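PDB 5G5G: putative xanthine dehydrogenase YAGS fad-binding subunit from Escherichia coli, which probably forms the molybdenum-cofactor-binding subunit of a periplasmic aldehyde oxidase that oxidises aldehydes to carboxylic acids. Local coordinates for residues Y39-I53 / V262-S274. Numbering follows the deposited sequence. Where two conformers were deposited one is given.
Sequences YEWHEEAPNAAYGYI and VKRPVKVMLPRPS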
loop_
_atom_site.group_PDB
_atom_site.type_symbol
_atom_site.label_atom_id
_atom_site.label_comp_id
_atom_site.label_asym_id
_atom_site.label_seq_id
_atom_site.Cartn_x
_atom_site.Cartn_y
_atom_site.Cartn_z
ATOM N N TYR C 39 12.704 11.440 -7.650
ATOM C CA TYR C 39 12.969 11.127 -9.065
ATOM C C TYR C 39 12.522 12.267 -9.990
ATOM O O TYR C 39 12.497 12.086 -11.209
ATOM C CB TYR C 39 12.191 9.898 -9.446
ATOM C CG TYR C 39 12.725 9.017 -10.575
ATOM C CD1 TYR C 39 13.814 8.150 -10.355
ATOM C CD2 TYR C 39 12.054 8.973 -11.818
ATOM C CE1 TYR C 39 14.254 7.280 -11.386
ATOM C CE2 TYR C 39 12.504 8.138 -12.824
ATOM C CZ TYR C 39 13.561 7.288 -12.596
ATOM O OH TYR C 39 13.995 6.390 -13.575
ATOM N N GLU C 40 12.189 13.418 -9.417
ATOM C CA GLU C 40 11.514 14.505 -10.156
ATOM C C GLU C 40 12.281 15.825 -10.222
ATOM O O GLU C 40 11.708 16.852 -10.576
ATOM C CB GLU C 40 10.136 14.712 -9.506
ATOM C CG GLU C 40 9.301 13.434 -9.559
ATOM C CD GLU C 40 8.029 13.488 -8.715
ATOM O OE1 GLU C 40 7.776 14.527 -8.066
ATOM O OE2 GLU C 40 7.277 12.514 -8.751
ATOM N N TRP C 41 13.546 15.828 -9.815
ATOM C CA TRP C 41 14.362 17.037 -9.739
ATOM C C TRP C 41 15.091 17.332 -11.083
ATOM O O TRP C 41 16.321 17.423 -11.140
ATOM C CB TRP C 41 15.398 16.884 -8.627
ATOM C CG TRP C 41 14.787 16.778 -7.229
ATOM C CD1 TRP C 41 14.724 15.665 -6.450
ATOM C CD2 TRP C 41 14.188 17.833 -6.462
ATOM N NE1 TRP C 41 14.121 15.954 -5.246
ATOM C CE2 TRP C 41 13.816 17.278 -5.213
ATOM C CE3 TRP C 41 13.995 19.211 -6.678
ATOM C CZ2 TRP C 41 13.214 18.032 -4.211
ATOM C CZ3 TRP C 41 13.375 19.964 -5.696
ATOM C CH2 TRP C 41 13.000 19.367 -4.464
ATOM N N HIS C 42 14.328 17.594 -12.115
ATOM C CA HIS C 42 14.904 17.726 -13.451
ATOM C C HIS C 42 15.820 18.939 -13.629
ATOM O O HIS C 42 16.911 18.794 -14.209
ATOM C CB HIS C 42 13.789 17.637 -14.518
ATOM C CG HIS C 42 12.667 18.622 -14.344
ATOM N ND1 HIS C 42 12.713 19.898 -14.892
ATOM C CD2 HIS C 42 11.445 18.507 -13.777
ATOM C CE1 HIS C 42 11.586 20.533 -14.625
ATOM N NE2 HIS C 42 10.812 19.728 -13.920
ATOM N N GLU C 43 15.497 20.106 -13.043
ATOM C CA GLU C 43 16.362 21.274 -13.245
ATOM C C GLU C 43 17.741 21.118 -12.631
ATOM O O GLU C 43 18.707 21.742 -13.107
ATOM C CB GLU C 43 15.743 22.566 -12.728
ATOM C CG GLU C 43 14.363 22.869 -13.277
ATOM C CD GLU C 43 13.220 22.318 -12.444
ATOM O OE1 GLU C 43 13.335 21.281 -11.700
ATOM O OE2 GLU C 43 12.112 22.864 -12.574
ATOM N N GLU C 44 17.839 20.285 -11.608
ATOM C CA GLU C 44 19.077 20.052 -10.905
ATOM C C GLU C 44 20.032 19.122 -11.670
ATOM O O GLU C 44 21.208 19.055 -11.328
ATOM C CB GLU C 44 18.725 19.483 -9.539
ATOM C CG GLU C 44 18.017 20.537 -8.632
ATOM C CD GLU C 44 16.507 20.790 -8.824
ATOM O OE1 GLU C 44 15.800 20.156 -9.648
ATOM O OE2 GLU C 44 15.973 21.639 -8.050
ATOM N N ALA C 45 19.522 18.419 -12.686
ATOM C CA ALA C 45 20.347 17.507 -13.528
ATOM C C ALA C 45 19.596 17.194 -14.766
ATOM O O ALA C 45 19.055 16.085 -14.925
ATOM C CB ALA C 45 20.617 16.235 -12.774
ATOM N N PRO C 46 19.596 18.149 -15.701
ATOM C CA PRO C 46 18.698 17.926 -16.849
ATOM C C PRO C 46 19.080 16.738 -17.748
ATOM O O PRO C 46 18.198 16.180 -18.420
ATOM C CB PRO C 46 18.823 19.226 -17.674
ATOM C CG PRO C 46 19.333 20.241 -16.724
ATOM C CD PRO C 46 20.117 19.512 -15.630
ATOM N N ASN C 47 20.338 16.383 -17.747
ATOM C CA ASN C 47 20.818 15.219 -18.506
ATOM C C ASN C 47 21.175 14.013 -17.660
ATOM O O ASN C 47 22.065 13.237 -18.021
ATOM C CB ASN C 47 22.020 15.642 -19.339
ATOM C CG ASN C 47 21.701 16.858 -20.215
ATOM O OD1 ASN C 47 22.463 17.867 -20.266
ATOM N ND2 ASN C 47 20.556 16.789 -20.908
ATOM N N ALA C 48 20.483 13.876 -16.535
ATOM C CA ALA C 48 20.716 12.726 -15.667
ATOM C C ALA C 48 20.491 11.419 -16.437
ATOM O O ALA C 48 19.536 11.297 -17.229
ATOM C CB ALA C 48 19.836 12.779 -14.450
ATOM N N ALA C 49 21.400 10.488 -16.226
ATOM C CA ALA C 49 21.245 9.126 -16.762
ATOM C C ALA C 49 20.380 8.285 -15.812
ATOM O O ALA C 49 20.061 8.709 -14.688
ATOM C CB ALA C 49 22.606 8.498 -17.054
ATOM N N TYR C 50 19.961 7.140 -16.306
ATOM C CA TYR C 50 19.030 6.249 -15.632
ATOM C C TYR C 50 19.722 4.982 -15.218
ATOM O O TYR C 50 20.339 4.314 -16.036
ATOM C CB TYR C 50 17.881 5.942 -16.559
ATOM C CG TYR C 50 17.034 7.115 -16.919
ATOM C CD1 TYR C 50 17.402 7.995 -17.905
ATOM C CD2 TYR C 50 15.860 7.384 -16.222
ATOM C CE1 TYR C 50 16.614 9.075 -18.242
ATOM C CE2 TYR C 50 15.057 8.479 -16.547
ATOM C CZ TYR C 50 15.451 9.331 -17.551
ATOM O OH TYR C 50 14.637 10.429 -17.871
ATOM N N GLY C 51 19.604 4.609 -13.945
ATOM C CA GLY C 51 20.123 3.321 -13.517
ATOM C C GLY C 51 19.031 2.325 -13.222
ATOM O O GLY C 51 18.086 2.658 -12.527
ATOM N N TYR C 52 19.186 1.086 -13.678
ATOM C CA TYR C 52 18.198 0.081 -13.494
ATOM C C TYR C 52 18.841 -1.087 -12.737
ATOM O O TYR C 52 19.848 -1.664 -13.182
ATOM C CB TYR C 52 17.557 -0.327 -14.812
ATOM C CG TYR C 52 16.225 -1.014 -14.647
ATOM C CD1 TYR C 52 16.149 -2.381 -14.344
ATOM C CD2 TYR C 52 15.047 -0.315 -14.811
ATOM C CE1 TYR C 52 14.920 -3.015 -14.201
ATOM C CE2 TYR C 52 13.816 -0.915 -14.669
ATOM C CZ TYR C 52 13.756 -2.267 -14.371
ATOM O OH TYR C 52 12.538 -2.867 -14.216
ATOM N N ILE C 53 18.241 -1.414 -11.600
ATOM C CA ILE C 53 18.732 -2.447 -10.700
ATOM C C ILE C 53 18.569 -3.880 -11.214
ATOM O O ILE C 53 17.541 -4.212 -11.775
ATOM C CB ILE C 53 18.011 -2.242 -9.350
ATOM C CG1 ILE C 53 19.028 -2.169 -8.260
ATOM C CG2 ILE C 53 16.769 -3.099 -9.169
ATOM C CD1 ILE C 53 19.278 -0.705 -8.048
ATOM N N VAL C 262 30.281 7.214 -14.000
ATOM C CA VAL C 262 30.011 7.789 -15.318
ATOM C C VAL C 262 30.207 9.289 -15.396
ATOM O O VAL C 262 30.082 9.841 -16.493
ATOM C CB VAL C 262 28.624 7.406 -15.905
ATOM C CG1 VAL C 262 28.531 5.889 -15.999
ATOM C CG2 VAL C 262 27.447 7.993 -15.098
ATOM N N LYS C 263 30.590 9.918 -14.288
ATOM C CA LYS C 263 30.905 11.360 -14.256
ATOM C C LYS C 263 29.738 12.198 -14.770
ATOM O O LYS C 263 29.884 13.139 -15.551
ATOM C CB LYS C 263 32.236 11.617 -14.995
ATOM C CG LYS C 263 33.426 11.049 -14.232
ATOM C CD LYS C 263 34.726 11.110 -15.026
ATOM C CE LYS C 263 35.934 10.763 -14.145
ATOM N NZ LYS C 263 37.164 11.016 -14.931
ATOM N N ARG C 264 28.554 11.805 -14.326
ATOM C CA ARG C 264 27.302 12.363 -14.779
ATOM C C ARG C 264 26.223 12.027 -13.739
ATOM O O ARG C 264 26.335 10.964 -13.113
ATOM C CB ARG C 264 26.979 11.701 -16.112
ATOM C CG ARG C 264 25.743 12.190 -16.730
ATOM C CD ARG C 264 25.758 11.670 -18.152
ATOM N NE ARG C 264 24.411 11.700 -18.673
ATOM C CZ ARG C 264 24.096 11.285 -19.871
ATOM N NH1 ARG C 264 25.040 10.768 -20.694
ATOM N NH2 ARG C 264 22.835 11.391 -20.242
ATOM N N PRO C 265 25.200 12.891 -13.540
ATOM C CA PRO C 265 24.164 12.526 -12.553
ATOM C C PRO C 265 23.390 11.253 -13.013
ATOM O O PRO C 265 23.251 10.983 -14.222
ATOM C CB PRO C 265 23.216 13.731 -12.527
ATOM C CG PRO C 265 23.996 14.845 -13.105
ATOM C CD PRO C 265 25.012 14.255 -14.053
ATOM N N VAL C 266 22.989 10.465 -12.033
ATOM C CA VAL C 266 22.259 9.233 -12.277
ATOM C C VAL C 266 21.114 9.175 -11.291
ATOM O O VAL C 266 21.297 9.468 -10.114
ATOM C CB VAL C 266 23.151 7.983 -12.107
ATOM C CG1 VAL C 266 22.326 6.693 -12.259
ATOM C CG2 VAL C 266 24.329 8.023 -13.080
ATOM N N LYS C 267 19.942 8.796 -11.775
ATOM C CA LYS C 267 18.800 8.528 -10.892
ATOM C C LYS C 267 18.350 7.099 -10.990
ATOM O O LYS C 267 18.446 6.473 -12.054
ATOM C CB LYS C 267 17.659 9.497 -11.127
ATOM C CG LYS C 267 17.105 9.550 -12.490
ATOM C CD LYS C 267 16.036 10.634 -12.511
ATOM C CE LYS C 267 15.128 10.564 -13.682
ATOM N NZ LYS C 267 13.971 11.501 -13.645
ATOM N N VAL C 268 17.961 6.566 -9.861
ATOM C CA VAL C 268 17.632 5.148 -9.685
ATOM C C VAL C 268 16.352 5.031 -8.854
ATOM O O VAL C 268 16.268 5.623 -7.774
ATOM C CB VAL C 268 18.745 4.414 -8.906
ATOM C CG1 VAL C 268 18.369 2.950 -8.668
ATOM C CG2 VAL C 268 20.070 4.497 -9.671
ATOM N N MET C 269 15.365 4.311 -9.368
ATOM C CA MET C 269 14.171 3.963 -8.606
ATOM C C MET C 269 14.127 2.436 -8.472
ATOM O O MET C 269 14.438 1.714 -9.442
ATOM C CB MET C 269 12.930 4.417 -9.355
ATOM C CG MET C 269 11.634 4.162 -8.606
ATOM S SD MET C 269 10.151 4.791 -9.496
ATOM C CE MET C 269 10.724 6.443 -9.752
ATOM N N LEU C 270 13.763 1.943 -7.315
ATOM C CA LEU C 270 13.553 0.489 -7.149
ATOM C C LEU C 270 12.183 0.150 -7.761
ATOM O O LEU C 270 11.151 0.660 -7.309
ATOM C CB LEU C 270 13.590 0.090 -5.689
ATOM C CG LEU C 270 14.833 0.516 -4.898
ATOM C CD1 LEU C 270 14.802 -0.120 -3.514
ATOM C CD2 LEU C 270 16.039 0.057 -5.622
ATOM N N PRO C 271 12.152 -0.707 -8.770
ATOM C CA PRO C 271 10.838 -1.046 -9.357
ATOM C C PRO C 271 9.937 -1.719 -8.315
ATOM O O PRO C 271 10.445 -2.495 -7.491
ATOM C CB PRO C 271 11.211 -2.032 -10.460
ATOM C CG PRO C 271 12.682 -1.806 -10.732
ATOM C CD PRO C 271 13.277 -1.341 -9.460
ATOM N N ARG C 272 8.629 -1.430 -8.363
ATOM C CA ARG C 272 7.688 -1.934 -7.370
ATOM C C ARG C 272 7.842 -3.471 -7.158
ATOM O O ARG C 272 7.855 -3.913 -5.995
ATOM C CB ARG C 272 6.240 -1.553 -7.711
ATOM C CG ARG C 272 5.212 -2.029 -6.703
ATOM C CD ARG C 272 5.413 -1.479 -5.314
ATOM N NE ARG C 272 5.220 -0.054 -5.332
ATOM C CZ ARG C 272 5.370 0.752 -4.299
ATOM N NH1 ARG C 272 5.775 0.266 -3.111
ATOM N NH2 ARG C 272 5.120 2.048 -4.470
ATOM N N PRO C 273 7.910 -4.266 -8.227
ATOM C CA PRO C 273 8.055 -5.724 -8.006
ATOM C C PRO C 273 9.293 -6.176 -7.238
ATOM O O PRO C 273 9.285 -7.305 -6.699
ATOM C CB PRO C 273 8.013 -6.328 -9.418
ATOM C CG PRO C 273 7.478 -5.270 -10.315
ATOM C CD PRO C 273 7.726 -3.956 -9.666
ATOM N N SER C 274 10.326 -5.341 -7.186
ATOM C CA SER C 274 11.545 -5.651 -6.444
ATOM C C SER C 274 11.513 -5.227 -4.987
ATOM O O SER C 274 12.343 -5.708 -4.201
ATOM C CB SER C 274 12.747 -4.977 -7.082
ATOM O OG SER C 274 12.758 -3.602 -6.811
HETATM O O HOH W 1 16.166 5.296 -13.501
HETATM O O HOH W 2 15.435 3.582 -12.346
HETATM O O HOH W 3 15.914 0.116 -11.089
#
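Strands 49-53 and 266-269 run parallel, pairing A49 with V266 and Y50 with K267, through backbone bonds from A49 N to P265 O, K267 N to A49 O and G51 N to K267 O, the last almost straight at 175°. Beyond G51 waters take over, one joining G51 O to M269 N, another I53 N to M269 O. K267 rests on one face of the Y39 ring, its CE 3.8 Å from the centroid; set there by chi1 58° and extended beyond CG, the chain carries NZ past the ring to donate to Y39 O (2.9 Å), adding a cation-pi contact. NZ also salt-bridges an acidic side chain of another protein's chain. Over the opposite face M269 CE makes a CH-pi contact 3.5 Å from the Y39 centroid, brought there by a bend at chi3 (-52°), with SD farther above in a Met-aromatic contact suited to a polarisable thioether. On the other face of the sheet, G51 leaves room for V266 and V268, where a CB would strike V268 CG2, and I53 CD1 meets V268 CG1. R264 reaches out extended, its NE and NH2 both gripping N47 O, at 2.9 and 3.0 Å, nearly in the guanidinium plane; NH2 also salt-bridges E118, which probably offsets its charge. Shortened to an alanine here, the side chain would probably leave N47 O without its two guanidinium donors and E118 without this counter-charge. Long cationic chains thus tie loop carbonyls to a sheet joining the hammerhead and cofactor-binding regions, and K267 also links that join to the partner subunit.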